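Local coordinates for protein endo-N-acetyl-beta-D-glucosaminidase (Hypocrea jecorina, PDB 4AC1) that probably cleaves the chitobiose core of N-linked glycans as a family 18 endo-beta-N-acetylglucosaminidase, an enzyme associated with deglycosylation of the fungus's own cellulases, at residues H35-S40 with K77-V82; G121-V126 with L151-P156; I6-T11 with M253-F258. All blocks are in the same frame, centred on the assembly; numbering follows the deposited sequence. Where two conformers were deposited one is given.

Contact 1 of 3, residues H35-S40 with K77-V82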
ATOM      1  N   HIS A  35      -7.105   6.117  -3.379  1.00  4.33           N
ATOM      2  CA  HIS A  35      -6.105   6.174  -2.318  1.00  4.97           C
ATOM      3  C   HIS A  35      -4.738   6.500  -2.873  1.00  4.64           C
ATOM      4  O   HIS A  35      -4.333   5.908  -3.880  1.00  4.45           O
ATOM      5  CB  HIS A  35      -6.029   4.820  -1.593  1.00  4.94           C
ATOM      6  CG  HIS A  35      -7.315   4.422  -0.957  1.00  4.58           C
ATOM      7  ND1 HIS A  35      -8.341   3.835  -1.667  1.00  4.22           N
ATOM      8  CD2 HIS A  35      -7.772   4.596   0.304  1.00  4.69           C
ATOM      9  CE1 HIS A  35      -9.372   3.647  -0.862  1.00  5.67           C
ATOM     10  NE2 HIS A  35      -9.052   4.108   0.336  1.00  4.23           N
ATOM     11  N   LEU A  36      -4.008   7.380  -2.191  1.00  4.79           N
ATOM     12  CA  LEU A  36      -2.629   7.700  -2.523  1.00  5.57           C
ATOM     13  C   LEU A  36      -1.818   7.336  -1.281  1.00  5.16           C
ATOM     14  O   LEU A  36      -2.111   7.862  -0.187  1.00  5.67           O
ATOM     15  CB  LEU A  36      -2.484   9.190  -2.866  1.00  5.83           C
ATOM     16  CG  LEU A  36      -1.156   9.741  -3.424  1.00  7.25           C
ATOM     17  CD1 LEU A  36      -0.035   9.805  -2.387  1.00  8.89           C
ATOM     18  CD2 LEU A  36      -0.688   9.016  -4.701  1.00  8.43           C
ATOM     19  N   ILE A  37      -0.830   6.449  -1.432  1.00  4.51           N
ATOM     20  CA  ILE A  37      -0.029   5.978  -0.303  1.00  4.53           C
ATOM     21  C   ILE A  37       1.380   6.581  -0.376  1.00  4.34           C
ATOM     22  O   ILE A  37       2.192   6.201  -1.230  1.00  5.21           O
ATOM     23  CB  ILE A  37       0.013   4.421  -0.210  1.00  4.36           C
ATOM     24  CG1 ILE A  37      -1.415   3.849  -0.166  1.00  4.66           C
ATOM     25  CG2 ILE A  37       0.804   3.992   1.035  1.00  5.23           C
ATOM     26  CD1 ILE A  37      -1.500   2.334  -0.036  1.00  6.34           C
ATOM     27  N   VAL A  38       1.634   7.548   0.507  1.00  4.67           N
ATOM     28  CA  VAL A  38       2.941   8.204   0.628  1.00  5.25           C
ATOM     29  C   VAL A  38       3.872   7.244   1.367  1.00  4.42           C
ATOM     30  O   VAL A  38       3.527   6.731   2.433  1.00  4.71           O
ATOM     31  CB  VAL A  38       2.826   9.544   1.385  1.00  5.89           C
ATOM     32  CG1 VAL A  38       4.208  10.181   1.617  1.00  6.58           C
ATOM     33  CG2 VAL A  38       1.922  10.496   0.601  1.00  6.57           C
ATOM     34  N   CYS A  39       5.051   7.011   0.803  1.00  4.90           N
ATOM     35  CA  CYS A  39       5.945   5.977   1.315  1.00  5.15           C
ATOM     36  C   CYS A  39       7.394   6.258   0.896  1.00  4.86           C
ATOM     37  O   CYS A  39       7.617   7.122   0.056  1.00  5.74           O
ATOM     38  CB  CYS A  39       5.493   4.596   0.812  1.00  5.05           C
ATOM     39  SG  CYS A  39       5.476   4.377  -0.992  1.00  6.00           S
ATOM     40  N   SER A  40       8.383   5.559   1.460  1.00  5.26           N
ATOM     41  CA  SER A  40       8.233   4.626   2.573  1.00  5.63           C
ATOM     42  C   SER A  40       8.716   5.261   3.864  1.00  5.77           C
ATOM     43  O   SER A  40       9.847   5.749   3.954  1.00  5.93           O
ATOM     44  CB  SER A  40       9.027   3.347   2.325  1.00  5.66           C
ATOM     45  OG  SER A  40       8.558   2.674   1.168  1.00  6.95           O
ATOM     46  N   LYS A  77      -8.226   9.468  -0.481  1.00  5.94           N
ATOM     47  CA  LYS A  77      -7.749   9.231   0.879  1.00  6.42           C
ATOM     48  C   LYS A  77      -6.231   9.150   0.842  1.00  6.03           C
ATOM     49  O   LYS A  77      -5.654   8.357   0.067  1.00  6.62           O
ATOM     50  CB  LYS A  77      -8.345   7.933   1.439  1.00  7.42           C
ATOM     51  CG  LYS A  77      -9.866   7.864   1.469  1.00  9.08           C
ATOM     52  CD  LYS A  77     -10.499   8.992   2.256  1.00 15.00           C
ATOM     53  CE  LYS A  77     -12.014   8.904   2.185  1.00 17.31           C
ATOM     54  NZ  LYS A  77     -12.637   9.366   3.454  1.00 20.38           N
ATOM     55  N   VAL A  78      -5.575   9.970   1.652  1.00  5.02           N
ATOM     56  CA  VAL A  78      -4.121   9.988   1.676  1.00  5.51           C
ATOM     57  C   VAL A  78      -3.642   9.188   2.881  1.00  4.90           C
ATOM     58  O   VAL A  78      -3.962   9.513   4.023  1.00  5.78           O
ATOM     59  CB  VAL A  78      -3.554  11.436   1.659  1.00  5.39           C
ATOM     60  CG1 VAL A  78      -2.035  11.427   1.835  1.00  6.94           C
ATOM     61  CG2 VAL A  78      -3.918  12.119   0.347  1.00  6.54           C
ATOM     62  N   MET A  79      -2.861   8.148   2.602  1.00  4.38           N
ATOM     63  CA  MET A  79      -2.328   7.243   3.609  1.00  4.32           C
ATOM     64  C   MET A  79      -0.809   7.298   3.599  1.00  4.52           C
ATOM     65  O   MET A  79      -0.201   7.848   2.669  1.00  4.61           O
ATOM     66  CB  MET A  79      -2.708   5.802   3.269  1.00  4.76           C
ATOM     67  CG  MET A  79      -4.192   5.534   3.252  1.00  4.67           C
ATOM     68  SD  MET A  79      -4.639   3.909   2.622  1.00  6.29           S
ATOM     69  CE  MET A  79      -3.873   2.823   3.852  1.00  8.12           C
ATOM     70  N   GLY A  80      -0.200   6.713   4.623  1.00  4.64           N
ATOM     71  CA  GLY A  80       1.224   6.423   4.602  1.00  5.09           C
ATOM     72  C   GLY A  80       1.434   4.923   4.496  1.00  4.94           C
ATOM     73  O   GLY A  80       0.489   4.141   4.721  1.00  4.81           O
ATOM     74  N   MET A  81       2.660   4.524   4.151  1.00  4.39           N
ATOM     75  CA  MET A  81       3.110   3.149   4.331  1.00  4.62           C
ATOM     76  C   MET A  81       4.415   3.207   5.084  1.00  3.96           C
ATOM     77  O   MET A  81       5.263   4.068   4.812  1.00  4.61           O
ATOM     78  CB  MET A  81       3.283   2.425   3.002  1.00  4.34           C
ATOM     79  CG  MET A  81       3.901   1.043   3.117  1.00  5.13           C
ATOM     80  SD  MET A  81       5.709   1.026   2.888  1.00  5.54           S
ATOM     81  CE  MET A  81       5.783   0.923   1.093  1.00  7.24           C
ATOM     82  N   VAL A  82       4.544   2.313   6.054  1.00  4.60           N
ATOM     83  CA  VAL A  82       5.786   2.111   6.792  1.00  5.41           C
ATOM     84  C   VAL A  82       6.332   0.716   6.462  1.00  5.66           C
ATOM     85  O   VAL A  82       5.565  -0.256   6.328  1.00  5.77           O
ATOM     86  CB  VAL A  82       5.574   2.316   8.329  1.00  5.10           C
ATOM     87  CG1 VAL A  82       4.510   1.381   8.875  1.00  6.75           C
ATOM     88  CG2 VAL A  82       6.883   2.179   9.116  1.00  6.43           C
TER

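Contact 2 of 3, residues G121-V126 with L151-P156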
ATOM      1  N   GLY A 121      -4.685   6.890   6.986  1.00  4.85           N
ATOM      2  CA  GLY A 121      -4.471   5.465   7.131  1.00  5.12           C
ATOM      3  C   GLY A 121      -3.002   5.150   7.094  1.00  4.87           C
ATOM      4  O   GLY A 121      -2.166   6.002   6.795  1.00  5.42           O
ATOM      5  N   MET A 122      -2.693   3.913   7.447  1.00  4.44           N
ATOM      6  CA  MET A 122      -1.339   3.399   7.430  1.00  4.22           C
ATOM      7  C   MET A 122      -1.313   1.973   6.875  1.00  3.94           C
ATOM      8  O   MET A 122      -2.037   1.098   7.349  1.00  4.57           O
ATOM      9  CB  MET A 122      -0.718   3.464   8.842  1.00  4.80           C
ATOM     10  CG  MET A 122       0.759   3.043   8.922  1.00  5.93           C
ATOM     11  SD  MET A 122       1.915   4.011   7.924  1.00  7.64           S
ATOM     12  CE  MET A 122       1.455   5.662   8.427  1.00  7.22           C
ATOM     13  N   ASP A 123      -0.438   1.774   5.885  1.00  4.12           N
ATOM     14  CA  ASP A 123      -0.148   0.469   5.294  1.00  4.47           C
ATOM     15  C   ASP A 123       1.103  -0.065   5.974  1.00  4.28           C
ATOM     16  O   ASP A 123       2.122   0.622   6.055  1.00  4.71           O
ATOM     17  CB  ASP A 123       0.080   0.629   3.781  1.00  4.34           C
ATOM     18  CG  ASP A 123       0.255  -0.687   3.040  1.00  4.80           C
ATOM     19  OD1 ASP A 123      -0.524  -1.649   3.234  1.00  4.74           O
ATOM     20  OD2 ASP A 123       1.176  -0.754   2.201  1.00  6.62           O
ATOM     21  N   LEU A 124       0.987  -1.280   6.506  1.00  4.64           N
ATOM     22  CA  LEU A 124       2.110  -1.971   7.144  0.50  4.94           C
ATOM     23  C   LEU A 124       2.653  -2.980   6.144  1.00  5.14           C
ATOM     24  O   LEU A 124       2.105  -4.079   5.987  1.00  5.09           O
ATOM     25  CB  LEU A 124       1.686  -2.677   8.439  0.50  4.98           C
ATOM     26  CG  LEU A 124       1.035  -1.893   9.585  0.50  6.40           C
ATOM     27  CD1 LEU A 124       1.766  -0.608   9.916  0.50  4.68           C
ATOM     28  CD2 LEU A 124      -0.409  -1.597   9.305  0.50  6.48           C
ATOM     29  N   ASP A 125       3.706  -2.572   5.433  1.00  4.89           N
ATOM     30  CA  ASP A 125       4.299  -3.377   4.360  1.00  4.96           C
ATOM     31  C   ASP A 125       5.505  -4.100   4.921  1.00  5.00           C
ATOM     32  O   ASP A 125       6.621  -3.587   4.930  1.00  5.95           O
ATOM     33  CB  ASP A 125       4.675  -2.463   3.194  1.00  5.19           C
ATOM     34  CG  ASP A 125       5.156  -3.207   1.963  1.00  5.48           C
ATOM     35  OD1 ASP A 125       5.288  -4.450   1.959  1.00  5.57           O
ATOM     36  OD2 ASP A 125       5.446  -2.491   0.970  1.00  7.85           O
ATOM     37  N   VAL A 126       5.257  -5.289   5.445  1.00  5.32           N
ATOM     38  CA  VAL A 126       6.244  -5.995   6.252  1.00  5.45           C
ATOM     39  C   VAL A 126       7.031  -6.951   5.365  1.00  5.88           C
ATOM     40  O   VAL A 126       6.515  -7.975   4.909  1.00  5.65           O
ATOM     41  CB  VAL A 126       5.558  -6.750   7.419  1.00  5.20           C
ATOM     42  CG1 VAL A 126       6.601  -7.455   8.276  1.00  6.45           C
ATOM     43  CG2 VAL A 126       4.713  -5.776   8.266  1.00  5.33           C
ATOM     44  N   LEU A 151      -7.749   4.017   8.239  1.00  6.33           N
ATOM     45  CA  LEU A 151      -7.489   2.891   7.341  1.00  5.95           C
ATOM     46  C   LEU A 151      -6.242   2.142   7.764  1.00  5.20           C
ATOM     47  O   LEU A 151      -5.198   2.743   7.961  1.00  5.86           O
ATOM     48  CB  LEU A 151      -7.380   3.349   5.881  1.00  6.31           C
ATOM     49  CG  LEU A 151      -8.675   3.959   5.335  1.00  7.02           C
ATOM     50  CD1 LEU A 151      -8.440   4.502   3.941  1.00  7.68           C
ATOM     51  CD2 LEU A 151      -9.846   2.960   5.348  1.00  8.16           C
ATOM     52  N   ILE A 152      -6.361   0.834   7.949  1.00  4.58           N
ATOM     53  CA  ILE A 152      -5.213  -0.005   8.274  1.00  4.41           C
ATOM     54  C   ILE A 152      -5.134  -1.103   7.233  1.00  3.50           C
ATOM     55  O   ILE A 152      -6.072  -1.879   7.066  1.00  4.70           O
ATOM     56  CB  ILE A 152      -5.299  -0.610   9.696  1.00  4.38           C
ATOM     57  CG1 ILE A 152      -5.390   0.508  10.751  1.00  6.28           C
ATOM     58  CG2 ILE A 152      -4.082  -1.498   9.987  1.00  6.09           C
ATOM     59  CD1 ILE A 152      -5.556   0.037  12.194  1.00  8.00           C
ATOM     60  N   THR A 153      -4.004  -1.162   6.530  1.00  3.75           N
ATOM     61  CA  THR A 153      -3.815  -2.173   5.504  1.00  3.84           C
ATOM     62  C   THR A 153      -2.466  -2.861   5.681  1.00  3.77           C
ATOM     63  O   THR A 153      -1.612  -2.394   6.437  1.00  3.84           O
ATOM     64  CB  THR A 153      -3.952  -1.564   4.085  1.00  3.73           C
ATOM     65  OG1 THR A 153      -2.918  -0.599   3.875  1.00  4.40           O
ATOM     66  CG2 THR A 153      -5.277  -0.864   3.925  1.00  4.38           C
ATOM     67  N   LEU A 154      -2.297  -3.999   5.012  1.00  4.39           N
ATOM     68  CA  LEU A 154      -0.996  -4.652   4.920  1.00  4.37           C
ATOM     69  C   LEU A 154      -0.725  -4.953   3.462  1.00  3.67           C
ATOM     70  O   LEU A 154      -1.637  -4.882   2.639  1.00  3.96           O
ATOM     71  CB  LEU A 154      -0.933  -5.915   5.780  1.00  5.18           C
ATOM     72  CG  LEU A 154      -1.035  -5.669   7.285  1.00  5.72           C
ATOM     73  CD1 LEU A 154      -2.493  -5.766   7.779  1.00  6.75           C
ATOM     74  CD2 LEU A 154      -0.101  -6.590   8.044  1.00  5.76           C
ATOM     75  N   ALA A 155       0.521  -5.313   3.152  1.00  4.29           N
ATOM     76  CA  ALA A 155       0.929  -5.627   1.792  1.00  4.71           C
ATOM     77  C   ALA A 155       1.582  -7.017   1.720  1.00  4.48           C
ATOM     78  O   ALA A 155       2.763  -7.139   1.391  1.00  4.03           O
ATOM     79  CB  ALA A 155       1.876  -4.534   1.271  1.00  5.16           C
ATOM     80  N   PRO A 156       0.823  -8.085   2.012  1.00  4.34           N
ATOM     81  CA  PRO A 156       1.374  -9.429   1.833  1.00  4.25           C
ATOM     82  C   PRO A 156       1.734  -9.678   0.373  1.00  4.09           C
ATOM     83  O   PRO A 156       1.060  -9.187  -0.526  1.00  3.80           O
ATOM     84  CB  PRO A 156       0.196 -10.328   2.211  1.00  4.39           C
ATOM     85  CG  PRO A 156      -1.020  -9.496   1.929  1.00  3.73           C
ATOM     86  CD  PRO A 156      -0.632  -8.102   2.262  1.00  4.92           C
TER
HETATM   87  O   HOH W   1       2.679  -6.504   4.850  1.00  7.12           O
HETATM   88  O   HOH W   2       4.899  -8.483   2.581  1.00  7.62           O

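Contact 3 of 3, residues I6-T11 with M253-F258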
ATOM      1  N   ILE A   6      -5.445   2.369  -6.093  1.00  4.59           N
ATOM      2  CA  ILE A   6      -4.469   2.787  -5.105  1.00  4.47           C
ATOM      3  C   ILE A   6      -3.129   2.956  -5.788  1.00  4.26           C
ATOM      4  O   ILE A   6      -2.714   2.088  -6.546  1.00  4.91           O
ATOM      5  CB  ILE A   6      -4.334   1.694  -4.035  1.00  4.26           C
ATOM      6  CG1 ILE A   6      -5.670   1.492  -3.305  1.00  4.27           C
ATOM      7  CG2 ILE A   6      -3.192   1.999  -3.051  1.00  4.98           C
ATOM      8  CD1 ILE A   6      -5.991   0.052  -3.001  1.00  5.83           C
ATOM      9  N   VAL A   7      -2.461   4.073  -5.544  1.00  3.91           N
ATOM     10  CA  VAL A   7      -1.136   4.335  -6.117  1.00  4.41           C
ATOM     11  C   VAL A   7      -0.143   4.606  -4.989  1.00  4.04           C
ATOM     12  O   VAL A   7      -0.378   5.484  -4.133  1.00  4.96           O
ATOM     13  CB  VAL A   7      -1.161   5.545  -7.069  1.00  4.68           C
ATOM     14  CG1 VAL A   7       0.273   5.994  -7.433  1.00  5.98           C
ATOM     15  CG2 VAL A   7      -1.977   5.223  -8.312  1.00  5.72           C
ATOM     16  N   TYR A   8       0.941   3.832  -4.970  1.00  4.12           N
ATOM     17  CA  TYR A   8       2.070   4.094  -4.089  1.00  4.74           C
ATOM     18  C   TYR A   8       2.968   5.172  -4.680  1.00  4.55           C
ATOM     19  O   TYR A   8       3.293   5.140  -5.880  1.00  4.60           O
ATOM     20  CB  TYR A   8       2.893   2.830  -3.885  1.00  4.61           C
ATOM     21  CG  TYR A   8       2.292   1.784  -2.958  1.00  4.08           C
ATOM     22  CD1 TYR A   8       1.440   0.782  -3.431  1.00  4.87           C
ATOM     23  CD2 TYR A   8       2.597   1.790  -1.596  1.00  4.15           C
ATOM     24  CE1 TYR A   8       0.899  -0.169  -2.563  1.00  5.53           C
ATOM     25  CE2 TYR A   8       2.073   0.836  -0.727  1.00  4.27           C
ATOM     26  CZ  TYR A   8       1.227  -0.138  -1.222  1.00  5.21           C
ATOM     27  OH  TYR A   8       0.705  -1.098  -0.380  1.00  5.09           O
ATOM     28  N   PHE A   9       3.364   6.115  -3.825  1.00  4.70           N
ATOM     29  CA  PHE A   9       4.130   7.296  -4.214  1.00  5.27           C
ATOM     30  C   PHE A   9       5.388   7.320  -3.340  1.00  5.60           C
ATOM     31  O   PHE A   9       5.371   7.869  -2.228  1.00  5.42           O
ATOM     32  CB  PHE A   9       3.248   8.536  -3.983  1.00  5.67           C
ATOM     33  CG  PHE A   9       3.826   9.833  -4.502  1.00  6.00           C
ATOM     34  CD1 PHE A   9       3.719  10.185  -5.845  1.00  7.76           C
ATOM     35  CD2 PHE A   9       4.434  10.727  -3.627  1.00  7.72           C
ATOM     36  CE1 PHE A   9       4.250  11.399  -6.309  1.00  9.04           C
ATOM     37  CE2 PHE A   9       4.961  11.934  -4.074  1.00  6.75           C
ATOM     38  CZ  PHE A   9       4.867  12.271  -5.418  1.00  6.41           C
ATOM     39  N   GLN A  10       6.447   6.644  -3.806  1.00  6.17           N
ATOM     40  CA  GLN A  10       7.718   6.545  -3.065  1.00  7.01           C
ATOM     41  C   GLN A  10       8.763   7.524  -3.589  1.00  7.59           C
ATOM     42  O   GLN A  10       9.413   8.231  -2.812  1.00  8.49           O
ATOM     43  CB  GLN A  10       8.301   5.131  -3.072  1.00  6.92           C
ATOM     44  CG  GLN A  10       9.434   5.006  -2.060  1.00  8.61           C
ATOM     45  CD  GLN A  10      10.168   3.696  -2.132  1.00  9.52           C
ATOM     46  OE1 GLN A  10      10.926   3.443  -3.069  1.00  9.30           O
ATOM     47  NE2 GLN A  10       9.970   2.864  -1.135  1.00  7.96           N
ATOM     48  N   THR A  11       8.924   7.543  -4.910  1.00  7.44           N
ATOM     49  CA  THR A  11       9.833   8.466  -5.583  1.00  8.13           C
ATOM     50  C   THR A  11       9.115   9.801  -5.682  1.00  8.23           C
ATOM     51  O   THR A  11       8.111   9.932  -6.400  1.00  8.64           O
ATOM     52  CB  THR A  11      10.228   7.946  -6.967  1.00  8.24           C
ATOM     53  OG1 THR A  11      10.848   6.669  -6.818  1.00  9.12           O
ATOM     54  CG2 THR A  11      11.223   8.888  -7.657  1.00  8.58           C
ATOM     55  N   MET A 253      -3.758  -1.949  -6.946  1.00  4.38           N
ATOM     56  CA  MET A 253      -2.738  -1.001  -6.529  1.00  4.16           C
ATOM     57  C   MET A 253      -1.561  -1.070  -7.481  1.00  4.00           C
ATOM     58  O   MET A 253      -1.315  -2.099  -8.112  1.00  4.51           O
ATOM     59  CB  MET A 253      -2.324  -1.168  -5.050  1.00  4.33           C
ATOM     60  CG  MET A 253      -1.570  -2.445  -4.665  1.00  5.26           C
ATOM     61  SD  MET A 253       0.170  -2.490  -5.173  1.00  5.29           S
ATOM     62  CE  MET A 253       0.762  -3.662  -3.964  1.00  5.40           C
ATOM     63  N   GLY A 254      -0.865   0.054  -7.602  1.00  4.13           N
ATOM     64  CA  GLY A 254       0.301   0.149  -8.472  1.00  4.58           C
ATOM     65  C   GLY A 254       1.553   0.577  -7.729  1.00  4.36           C
ATOM     66  O   GLY A 254       1.561   1.618  -7.051  1.00  5.20           O
ATOM     67  N   TRP A 255       2.611  -0.220  -7.875  1.00  4.73           N
ATOM     68  CA  TRP A 255       3.961   0.126  -7.408  1.00  4.93           C
ATOM     69  C   TRP A 255       4.824   0.484  -8.633  1.00  4.85           C
ATOM     70  O   TRP A 255       5.125  -0.408  -9.428  1.00  4.58           O
ATOM     71  CB  TRP A 255       4.612  -1.043  -6.641  1.00  5.33           C
ATOM     72  CG  TRP A 255       5.929  -0.602  -6.125  1.00  5.97           C
ATOM     73  CD1 TRP A 255       7.122  -0.617  -6.789  1.00  6.63           C
ATOM     74  CD2 TRP A 255       6.178   0.026  -4.860  1.00  6.20           C
ATOM     75  NE1 TRP A 255       8.105  -0.062  -6.009  1.00  8.07           N
ATOM     76  CE2 TRP A 255       7.550   0.352  -4.820  1.00  7.43           C
ATOM     77  CE3 TRP A 255       5.371   0.347  -3.755  1.00  6.89           C
ATOM     78  CZ2 TRP A 255       8.144   0.970  -3.708  1.00  8.77           C
ATOM     79  CZ3 TRP A 255       5.955   0.968  -2.651  1.00  7.81           C
ATOM     80  CH2 TRP A 255       7.334   1.263  -2.635  1.00  8.40           C
ATOM     81  N   GLU A 256       5.221   1.743  -8.829  1.00  4.50           N
ATOM     82  CA  GLU A 256       4.795   2.924  -8.065  1.00  4.68           C
ATOM     83  C   GLU A 256       4.593   4.060  -9.079  1.00  5.22           C
ATOM     84  O   GLU A 256       4.756   3.875 -10.294  1.00  5.13           O
ATOM     85  CB  GLU A 256       5.846   3.314  -7.016  1.00  5.62           C
ATOM     86  CG  GLU A 256       7.234   3.521  -7.613  1.00  6.27           C
ATOM     87  CD  GLU A 256       8.032   4.636  -6.950  1.00  7.92           C
ATOM     88  OE1 GLU A 256       7.437   5.583  -6.377  1.00  6.61           O
ATOM     89  OE2 GLU A 256       9.277   4.564  -7.011  1.00  8.85           O
ATOM     90  N   TYR A 257       4.244   5.248  -8.605  1.00  5.40           N
ATOM     91  CA  TYR A 257       3.706   6.264  -9.506  1.00  5.60           C
ATOM     92  C   TYR A 257       4.617   6.759 -10.633  1.00  5.63           C
ATOM     93  O   TYR A 257       4.255   6.671 -11.816  1.00  5.32           O
ATOM     94  CB  TYR A 257       3.206   7.475  -8.720  1.00  5.72           C
ATOM     95  CG  TYR A 257       2.723   8.627  -9.583  1.00  6.01           C
ATOM     96  CD1 TYR A 257       1.641   8.476 -10.460  1.00  5.55           C
ATOM     97  CD2 TYR A 257       3.346   9.873  -9.515  1.00  6.12           C
ATOM     98  CE1 TYR A 257       1.189   9.545 -11.233  1.00  5.65           C
ATOM     99  CE2 TYR A 257       2.904  10.951 -10.299  1.00  6.24           C
ATOM    100  CZ  TYR A 257       1.820  10.777 -11.147  1.00  5.69           C
ATOM    101  OH  TYR A 257       1.350  11.821 -11.921  1.00  6.72           O
ATOM    102  N   PHE A 258       5.773   7.306 -10.260  1.00  6.63           N
ATOM    103  CA  PHE A 258       6.456   8.329 -11.076  1.00  7.05           C
ATOM    104  C   PHE A 258       6.877   7.942 -12.492  1.00  6.98           C
ATOM    105  O   PHE A 258       7.049   8.815 -13.335  1.00  7.04           O
ATOM    106  CB  PHE A 258       7.675   8.903 -10.340  1.00  7.38           C
ATOM    107  CG  PHE A 258       8.925   8.102 -10.535  1.00  8.27           C
ATOM    108  CD1 PHE A 258       9.052   6.834  -9.970  1.00  7.89           C
ATOM    109  CD2 PHE A 258       9.974   8.612 -11.306  1.00 10.03           C
ATOM    110  CE1 PHE A 258      10.201   6.095 -10.154  1.00  9.85           C
ATOM    111  CE2 PHE A 258      11.130   7.877 -11.503  1.00 11.45           C
ATOM    112  CZ  PHE A 258      11.248   6.624 -10.930  1.00  9.75           C
TER
HETATM  113  O   HOH W   3       6.284   7.917  -7.434  1.00  7.07           O

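Contact 1 of 3, residues H35-S40 with K77-V82
K77 meets H35 where the second and third strands of a (beta/alpha)8 barrel, the fold of glycoside hydrolase family 18, run parallel with their axes 29° apart. The K77 CB methylene lies 3.6 Å from H35 CD2, slanted against the imidazole, while the amine end leads away from the partner strand. The backbone O of K77 accepts from L36 N, the first of four N-H...O bonds that zip the strands together. V78 belongs to the outer face with L36 and V38: its CG1 methyl is 4.2 Å from V38 CG2, and T68, M71 and K72 of helix 62-73 pack on the same valine. M79 returns to the inner face. Its N donates to L36 O almost straight, at 173°, and its O accepts from V38 N, so the one residue is gripped in both directions. The side chain runs beside that of I37 and points the same way; beyond CB and CG the sulfur comes to 4.0 Å from H35 CD2, oblique to the ring. G80 has no side chain, and its CA passes 3.2 Å from V38 O in a CA-H...O contact. M81 N then donates to that same V38 O. M81 CB rests 3.5 Å from the I37 CG2 methyl, the two side chains crossing at about a right angle. CG is anti to the backbone N (chi1 173°), and bends at the next two torsions bring the thioether round toward C39 and S40, whose shared peptide is cis. M81 also packs on D123 and D125 of the neighbouring strand, near a bound zinc. S40 OG is hydrogen-bonded to Q10 NE2, and the M81 CE methyl sits 3.3 Å from this hydroxyl oxygen and 3.7 Å from C39 CB.

Contact 2 of 3, residues G121-V126 with L151-P156
D123 reaches across to T153 on the inner face of the barrel, between the fourth and fifth parallel strands, which helix 132-146 connects as a right-handed beta-alpha-beta unit. D123 CB is already 3.2 Å from T153 OG1. CG stands anti to the backbone N (chi1 -174°), with its carboxylate beside the hydroxyl. The branch OD1 takes a 2.7 Å hydrogen bond donated by T153 OG1, met on the anti side and 31° out of the carboxylate plane; N187 adds a weak bond. The other branch, OD2, lies 4.0 Å from the A155 CB methyl and is hydrogen-bonded to Y8 OH. The next acidic side chain, D125, touches the same methyl from its own OD1, at 3.5 Å. Backbone bonds join M122 to L151 and T153, and L124 to T153, and G121, which has no side chain, pairs closely with L151, its CA 2.9 Å from L151 O. Past L154 the direct pairing weakens: the bond from A155 N to L124 O is weak, and a water accepts from A155 N and V126 N and donates to L124 O. The sequence D123-L124-D125-V126-E127 matches the DXDXE signature of family 18, and E127 together with Q189 binds zinc here. With both oxygens of D123 hydrogen-bonded, its carboxylate is fixed in rotation beside D125, consistent with a positioning role in the active site.

Contact 3 of 3, residues I6-T11 with M253-F258
The Y8 ring meets the six-membered ring of W255 obliquely, Y8 CG lying 3.5 Å from W255 CE3 with the planes at 52°. M253 SD comes to 3.6 Å from Y8 CE1, at the ring's edge, in a Met-aromatic contact. On the outer face of the sheet V7 CG1 packs on Y257 CB, while F9 CE1 meets Y257 CD2. These contacts join the first and eighth strands, which run parallel and close the (beta/alpha)8 barrel. Backbone bonds link G254 N to I6 O, Y8 N to G254 O and, past the cis peptide between W255 and E256, Y257 N to Y8 O. Q10 NE2 approaches the edge of W255, 3.4 Å from CH2, its amide plane 89° from the indole, and is hydrogen-bonded to S40 OG. T11 sets its CG2 methyl over the centre of the F258 ring, 3.6 Å away, in a CH-pi contact. E256 CG stands between backbone N and carbonyl carbon (chi1 55°), and a bend at chi2 brings CD toward T11. OE1 accepts from Q10 N, from T11 N through its syn lone pair, and from a water joining T11 O and F258 N, while OE2 receives T11 OG1 at 2.6 Å.

From the N terminus, strand 4-9 enters contact 3 first, but that contact closes only when segment 253-258 arrives 242 residues later, pairing the eighth barrel strand with the first. Contacts 1 and 2 both nest inside this long loop without crossing: contact 1 closes between the second and third strands, and only afterwards does contact 2 open between the fourth and fifth. Adjacent strands join the three contacts into one sheet. Strand 4-9 also pairs with 35-42, where F9 N lies 2.8 Å from I37 O, and strand 77-83 pairs with 121-125, where D123 N lies 2.8 Å from G80 O. In the barrel interior a tyrosine of contact 3 and an aspartate of contact 2 meet directly.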